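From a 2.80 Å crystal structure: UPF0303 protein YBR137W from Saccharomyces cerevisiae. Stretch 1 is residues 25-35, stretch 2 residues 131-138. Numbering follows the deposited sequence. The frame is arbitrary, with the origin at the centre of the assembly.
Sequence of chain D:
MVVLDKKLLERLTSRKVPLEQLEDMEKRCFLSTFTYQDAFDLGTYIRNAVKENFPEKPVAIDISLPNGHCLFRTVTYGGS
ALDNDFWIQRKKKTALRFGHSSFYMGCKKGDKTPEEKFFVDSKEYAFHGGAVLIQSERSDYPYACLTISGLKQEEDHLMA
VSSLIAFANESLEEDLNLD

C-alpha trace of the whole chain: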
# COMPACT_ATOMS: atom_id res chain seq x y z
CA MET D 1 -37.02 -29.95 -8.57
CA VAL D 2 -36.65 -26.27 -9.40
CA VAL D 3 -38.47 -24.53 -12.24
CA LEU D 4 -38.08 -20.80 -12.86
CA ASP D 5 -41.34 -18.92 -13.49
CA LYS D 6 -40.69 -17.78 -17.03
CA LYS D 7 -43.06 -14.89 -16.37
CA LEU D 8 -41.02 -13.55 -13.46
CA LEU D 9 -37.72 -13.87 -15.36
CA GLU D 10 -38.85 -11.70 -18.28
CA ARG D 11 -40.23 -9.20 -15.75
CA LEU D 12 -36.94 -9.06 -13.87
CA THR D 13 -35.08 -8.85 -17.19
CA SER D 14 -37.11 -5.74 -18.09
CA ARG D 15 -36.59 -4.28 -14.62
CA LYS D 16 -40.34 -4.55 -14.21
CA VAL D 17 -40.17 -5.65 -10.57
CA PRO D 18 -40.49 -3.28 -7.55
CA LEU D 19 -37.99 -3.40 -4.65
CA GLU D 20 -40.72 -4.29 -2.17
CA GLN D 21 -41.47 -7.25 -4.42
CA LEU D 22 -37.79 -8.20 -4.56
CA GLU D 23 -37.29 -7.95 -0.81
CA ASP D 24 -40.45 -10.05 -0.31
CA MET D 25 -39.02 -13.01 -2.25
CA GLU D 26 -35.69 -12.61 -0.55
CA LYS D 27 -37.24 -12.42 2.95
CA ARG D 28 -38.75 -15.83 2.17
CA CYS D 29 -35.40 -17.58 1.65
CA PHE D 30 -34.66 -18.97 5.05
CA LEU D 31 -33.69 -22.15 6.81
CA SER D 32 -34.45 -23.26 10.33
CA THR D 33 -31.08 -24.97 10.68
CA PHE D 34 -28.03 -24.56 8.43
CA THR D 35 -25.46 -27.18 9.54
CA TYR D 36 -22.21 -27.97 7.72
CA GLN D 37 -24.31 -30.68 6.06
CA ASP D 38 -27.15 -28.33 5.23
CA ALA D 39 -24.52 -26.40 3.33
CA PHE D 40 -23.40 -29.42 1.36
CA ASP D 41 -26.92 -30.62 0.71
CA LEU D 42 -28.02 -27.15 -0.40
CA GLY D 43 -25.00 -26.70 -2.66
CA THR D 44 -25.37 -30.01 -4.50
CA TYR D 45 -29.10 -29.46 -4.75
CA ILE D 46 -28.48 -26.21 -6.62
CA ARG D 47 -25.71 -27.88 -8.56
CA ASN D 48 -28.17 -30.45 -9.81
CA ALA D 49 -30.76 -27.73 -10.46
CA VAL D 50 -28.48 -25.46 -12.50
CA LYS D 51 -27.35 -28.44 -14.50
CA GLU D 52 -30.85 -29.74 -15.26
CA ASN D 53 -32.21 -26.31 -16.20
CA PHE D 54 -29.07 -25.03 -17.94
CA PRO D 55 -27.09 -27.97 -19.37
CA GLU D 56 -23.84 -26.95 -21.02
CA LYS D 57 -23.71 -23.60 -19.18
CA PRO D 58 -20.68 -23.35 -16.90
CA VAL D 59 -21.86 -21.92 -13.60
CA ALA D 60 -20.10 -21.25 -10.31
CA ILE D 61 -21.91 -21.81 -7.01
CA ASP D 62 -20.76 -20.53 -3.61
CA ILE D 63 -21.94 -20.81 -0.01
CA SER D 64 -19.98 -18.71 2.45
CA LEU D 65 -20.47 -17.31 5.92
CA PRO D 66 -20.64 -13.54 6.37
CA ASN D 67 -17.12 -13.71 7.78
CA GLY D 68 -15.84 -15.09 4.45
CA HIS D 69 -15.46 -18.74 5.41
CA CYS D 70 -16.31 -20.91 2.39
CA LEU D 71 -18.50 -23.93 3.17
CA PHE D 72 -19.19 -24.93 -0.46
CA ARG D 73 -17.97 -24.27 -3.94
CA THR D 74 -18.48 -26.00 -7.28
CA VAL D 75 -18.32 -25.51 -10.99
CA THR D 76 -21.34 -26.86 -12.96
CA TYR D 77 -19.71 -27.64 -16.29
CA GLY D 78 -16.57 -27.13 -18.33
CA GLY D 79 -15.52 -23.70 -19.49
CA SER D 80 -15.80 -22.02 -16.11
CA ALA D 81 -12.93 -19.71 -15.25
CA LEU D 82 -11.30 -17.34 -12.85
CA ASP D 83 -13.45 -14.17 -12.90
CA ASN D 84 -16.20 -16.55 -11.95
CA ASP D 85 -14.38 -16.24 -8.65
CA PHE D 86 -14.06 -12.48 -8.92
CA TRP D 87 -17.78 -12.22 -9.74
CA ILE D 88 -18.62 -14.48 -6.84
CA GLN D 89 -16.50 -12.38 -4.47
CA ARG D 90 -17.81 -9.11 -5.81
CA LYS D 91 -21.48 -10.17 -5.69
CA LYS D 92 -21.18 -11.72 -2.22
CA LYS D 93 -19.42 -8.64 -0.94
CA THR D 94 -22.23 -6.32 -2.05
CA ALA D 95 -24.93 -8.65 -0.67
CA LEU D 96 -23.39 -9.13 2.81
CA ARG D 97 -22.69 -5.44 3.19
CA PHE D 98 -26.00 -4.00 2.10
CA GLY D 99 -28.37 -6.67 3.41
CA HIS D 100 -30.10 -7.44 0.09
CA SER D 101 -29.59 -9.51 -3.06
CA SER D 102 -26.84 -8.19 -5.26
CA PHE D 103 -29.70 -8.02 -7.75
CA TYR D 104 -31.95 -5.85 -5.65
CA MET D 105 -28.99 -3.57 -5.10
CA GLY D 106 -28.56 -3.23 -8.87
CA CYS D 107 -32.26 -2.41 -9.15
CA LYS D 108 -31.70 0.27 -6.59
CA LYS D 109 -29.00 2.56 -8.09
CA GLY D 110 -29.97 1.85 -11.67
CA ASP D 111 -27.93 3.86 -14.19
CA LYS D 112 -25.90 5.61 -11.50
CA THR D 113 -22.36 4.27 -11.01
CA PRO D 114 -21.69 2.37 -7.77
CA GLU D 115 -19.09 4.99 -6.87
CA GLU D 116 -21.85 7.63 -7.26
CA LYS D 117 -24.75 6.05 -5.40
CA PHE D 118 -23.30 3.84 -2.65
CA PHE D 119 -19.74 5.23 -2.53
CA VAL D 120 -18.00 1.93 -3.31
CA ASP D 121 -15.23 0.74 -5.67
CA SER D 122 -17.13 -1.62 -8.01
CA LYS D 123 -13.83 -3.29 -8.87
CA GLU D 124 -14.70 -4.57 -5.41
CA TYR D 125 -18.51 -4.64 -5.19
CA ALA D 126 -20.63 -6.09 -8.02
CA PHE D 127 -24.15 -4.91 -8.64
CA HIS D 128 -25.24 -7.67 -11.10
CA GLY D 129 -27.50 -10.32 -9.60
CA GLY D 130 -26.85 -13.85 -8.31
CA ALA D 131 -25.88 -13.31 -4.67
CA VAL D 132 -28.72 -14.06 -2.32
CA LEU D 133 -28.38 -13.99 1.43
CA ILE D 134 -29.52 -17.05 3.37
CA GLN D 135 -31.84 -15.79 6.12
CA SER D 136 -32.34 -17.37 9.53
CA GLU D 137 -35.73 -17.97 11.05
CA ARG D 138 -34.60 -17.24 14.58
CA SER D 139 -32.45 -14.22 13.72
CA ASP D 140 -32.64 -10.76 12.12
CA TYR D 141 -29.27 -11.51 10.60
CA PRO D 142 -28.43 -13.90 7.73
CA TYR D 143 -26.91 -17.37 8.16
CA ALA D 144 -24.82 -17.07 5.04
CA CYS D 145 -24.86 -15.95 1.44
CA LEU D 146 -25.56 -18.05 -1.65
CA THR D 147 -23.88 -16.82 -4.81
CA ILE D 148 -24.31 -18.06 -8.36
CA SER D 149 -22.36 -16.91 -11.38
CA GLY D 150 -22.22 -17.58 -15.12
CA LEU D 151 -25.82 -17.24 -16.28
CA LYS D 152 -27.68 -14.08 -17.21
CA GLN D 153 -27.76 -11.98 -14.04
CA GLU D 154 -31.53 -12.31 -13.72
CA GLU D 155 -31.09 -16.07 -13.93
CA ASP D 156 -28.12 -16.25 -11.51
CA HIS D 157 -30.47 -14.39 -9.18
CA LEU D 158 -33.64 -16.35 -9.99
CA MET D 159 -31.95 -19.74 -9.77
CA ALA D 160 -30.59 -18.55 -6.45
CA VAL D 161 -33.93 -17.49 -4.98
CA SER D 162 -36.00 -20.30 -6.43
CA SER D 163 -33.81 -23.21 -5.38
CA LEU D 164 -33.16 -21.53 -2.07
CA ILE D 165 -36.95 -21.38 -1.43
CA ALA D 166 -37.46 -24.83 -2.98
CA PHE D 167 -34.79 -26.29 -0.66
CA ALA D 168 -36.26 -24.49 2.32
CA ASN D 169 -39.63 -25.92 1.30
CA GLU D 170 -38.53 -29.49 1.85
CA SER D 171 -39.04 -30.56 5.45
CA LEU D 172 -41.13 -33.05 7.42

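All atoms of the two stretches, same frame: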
# COMPACT_ATOMS: atom_id res chain seq x y z
N MET D 25 -39.54 -11.70 -1.85
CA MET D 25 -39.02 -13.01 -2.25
C MET D 25 -37.86 -13.38 -1.35
O MET D 25 -37.80 -14.48 -0.78
CB MET D 25 -38.55 -13.03 -3.71
CG MET D 25 -39.64 -12.90 -4.71
SD MET D 25 -39.04 -12.05 -6.17
CE MET D 25 -38.11 -13.33 -6.98
N GLU D 26 -36.94 -12.42 -1.24
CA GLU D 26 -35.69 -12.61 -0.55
C GLU D 26 -35.95 -12.90 0.93
O GLU D 26 -35.36 -13.81 1.49
CB GLU D 26 -34.81 -11.38 -0.77
CG GLU D 26 -34.41 -11.21 -2.25
CD GLU D 26 -33.30 -10.18 -2.44
OE1 GLU D 26 -33.01 -9.46 -1.46
OE2 GLU D 26 -32.71 -10.07 -3.55
N LYS D 27 -36.88 -12.18 1.55
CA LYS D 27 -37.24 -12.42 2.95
C LYS D 27 -37.81 -13.83 3.17
O LYS D 27 -37.98 -14.28 4.30
CB LYS D 27 -38.27 -11.35 3.44
N ARG D 28 -38.16 -14.50 2.07
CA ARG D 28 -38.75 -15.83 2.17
C ARG D 28 -37.67 -16.90 2.17
O ARG D 28 -37.93 -18.03 2.62
CB ARG D 28 -39.75 -16.06 1.01
N CYS D 29 -36.44 -16.55 1.76
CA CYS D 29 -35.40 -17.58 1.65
C CYS D 29 -34.72 -17.77 2.98
O CYS D 29 -33.74 -17.10 3.28
CB CYS D 29 -34.32 -17.17 0.67
SG CYS D 29 -34.82 -16.74 -0.97
N PHE D 30 -35.15 -18.79 3.71
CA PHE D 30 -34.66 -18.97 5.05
C PHE D 30 -34.75 -20.41 5.50
O PHE D 30 -35.65 -21.14 5.12
CB PHE D 30 -35.39 -18.05 6.03
CG PHE D 30 -36.76 -18.52 6.43
CD1 PHE D 30 -37.88 -18.16 5.70
CD2 PHE D 30 -36.93 -19.28 7.58
CE1 PHE D 30 -39.15 -18.58 6.09
CE2 PHE D 30 -38.19 -19.71 7.97
CZ PHE D 30 -39.31 -19.35 7.22
N LEU D 31 -33.79 -20.80 6.33
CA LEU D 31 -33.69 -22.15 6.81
C LEU D 31 -33.89 -22.10 8.31
O LEU D 31 -33.71 -21.05 8.92
CB LEU D 31 -32.34 -22.75 6.45
CG LEU D 31 -32.01 -22.47 4.98
CD1 LEU D 31 -30.56 -22.84 4.64
CD2 LEU D 31 -32.99 -23.23 4.12
N SER D 32 -34.30 -23.22 8.89
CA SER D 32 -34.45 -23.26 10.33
C SER D 32 -33.20 -23.82 10.97
O SER D 32 -33.12 -23.86 12.19
CB SER D 32 -35.68 -24.08 10.73
OG SER D 32 -36.88 -23.36 10.51
N THR D 33 -32.24 -24.26 10.15
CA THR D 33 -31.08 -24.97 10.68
C THR D 33 -29.69 -24.54 10.17
O THR D 33 -28.87 -24.05 10.94
CB THR D 33 -31.21 -26.50 10.42
OG1 THR D 33 -31.48 -26.74 9.04
CG2 THR D 33 -32.31 -27.07 11.29
N PHE D 34 -29.40 -24.77 8.91
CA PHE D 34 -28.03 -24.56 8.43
C PHE D 34 -26.88 -25.20 9.23
O PHE D 34 -26.21 -24.51 9.97
CB PHE D 34 -27.71 -23.08 8.34
CG PHE D 34 -26.75 -22.78 7.25
CD1 PHE D 34 -26.97 -23.31 5.99
CD2 PHE D 34 -25.64 -22.01 7.47
CE1 PHE D 34 -26.11 -23.05 4.96
CE2 PHE D 34 -24.77 -21.75 6.45
CZ PHE D 34 -24.99 -22.27 5.19
N THR D 35 -26.69 -26.51 9.10
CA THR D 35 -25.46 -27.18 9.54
C THR D 35 -24.41 -27.24 8.45
O THR D 35 -24.69 -26.89 7.30
CB THR D 35 -25.72 -28.62 9.91
OG1 THR D 35 -26.13 -29.31 8.72
CG2 THR D 35 -26.80 -28.71 10.98
N ALA D 131 -26.25 -13.12 -6.06
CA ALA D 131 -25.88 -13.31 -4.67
C ALA D 131 -27.07 -13.09 -3.78
O ALA D 131 -27.53 -11.96 -3.63
CB ALA D 131 -24.77 -12.36 -4.28
N VAL D 132 -27.57 -14.15 -3.18
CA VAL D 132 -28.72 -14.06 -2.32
C VAL D 132 -28.34 -14.49 -0.92
O VAL D 132 -27.79 -15.56 -0.71
CB VAL D 132 -29.90 -14.93 -2.85
CG1 VAL D 132 -31.04 -14.98 -1.85
CG2 VAL D 132 -30.38 -14.41 -4.18
N LEU D 133 -28.60 -13.63 0.06
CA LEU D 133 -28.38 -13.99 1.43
C LEU D 133 -29.25 -15.17 1.82
O LEU D 133 -30.35 -15.35 1.28
CB LEU D 133 -28.64 -12.80 2.35
CG LEU D 133 -27.72 -11.60 2.18
CD1 LEU D 133 -28.25 -10.43 2.98
CD2 LEU D 133 -26.34 -11.95 2.63
N ILE D 134 -28.76 -15.98 2.76
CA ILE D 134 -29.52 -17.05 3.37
C ILE D 134 -29.98 -16.60 4.75
O ILE D 134 -29.17 -16.53 5.68
CB ILE D 134 -28.70 -18.35 3.51
CG1 ILE D 134 -28.16 -18.81 2.17
CG2 ILE D 134 -29.55 -19.44 4.14
CD1 ILE D 134 -27.37 -20.10 2.27
N GLN D 135 -31.27 -16.33 4.88
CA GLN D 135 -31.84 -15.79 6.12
C GLN D 135 -32.08 -16.86 7.16
O GLN D 135 -32.26 -18.03 6.83
CB GLN D 135 -33.15 -15.07 5.83
CG GLN D 135 -33.11 -13.64 6.24
CD GLN D 135 -32.21 -12.82 5.37
OE1 GLN D 135 -32.37 -12.80 4.14
NE2 GLN D 135 -31.25 -12.14 5.98
N SER D 136 -32.07 -16.45 8.43
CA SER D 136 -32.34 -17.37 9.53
C SER D 136 -33.68 -17.07 10.15
O SER D 136 -34.04 -15.91 10.37
CB SER D 136 -31.25 -17.27 10.60
OG SER D 136 -31.77 -17.59 11.88
N GLU D 137 -34.43 -18.12 10.44
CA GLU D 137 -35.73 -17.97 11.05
C GLU D 137 -35.62 -17.29 12.40
O GLU D 137 -36.38 -16.39 12.72
CB GLU D 137 -36.40 -19.31 11.19
N ARG D 138 -34.65 -17.70 13.21
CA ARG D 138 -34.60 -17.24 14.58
C ARG D 138 -33.81 -15.93 14.73
O ARG D 138 -33.64 -15.42 15.84
CB ARG D 138 -34.02 -18.32 15.48

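How do two stretches whose touching residues are at least 100 positions apart in sequence come to lie side by side? The first leaves a helix through a type I turn from Glu26 to Cys29, held by a hydrogen bond from Cys29 N to Glu26 O (3.0 Å), and then extends as a short strand at Phe30 and Leu31. That strand runs parallel to the longer strand 131-136, pairing Phe30 with Gln135 and Leu31 with Ser136.

What holds the backbones together? Gln135 bonds to the residues flanking its bridge partner, as parallel pairing requires: Gln135 N donates to Cys29 O (3.0 Å), and Leu31 N donates to Gln135 O (3.2 Å). A weak hydrogen bond from Glu137 N to Leu31 O (3.4 Å) carries the ladder just past the strand. Gln135 O also receives a CA-H...O contact from Phe30 CA at 3.1 Å, so one carbonyl meets two neighbours.

Which side chains meet on the face shared by Phe30 and Gln135? Phe30 CB and Gln135 CB lie 3.7 Å apart, a close approach that follows from the CA atoms of Phe30 and Gln135 being only 4.4 Å apart. The Phe30 ring, with chi1 in the p well, brings its CD2 to 3.6 Å from Glu137 CB; the carboxylate of Glu137 is not modelled, so this contact is described only through its CB.

Where does the apolar packing lie? Ile134 is its hub: its CG2 sits 3.6 Å from Leu31 CD1, while its CD1 lies 4.2 Å from Phe34 CE1. The CA-to-CB bond of Ile134 points sideways, but the end of its side chain comes nearer the first stretch. Farther back, Cys29 SG approaches Val132 CG1 at 4.3 Å, a looser apolar contact. These buried groups gain from being shielded from water and complement the directional backbone bonds. Together the stretches bury 473 Å², summed over both sides.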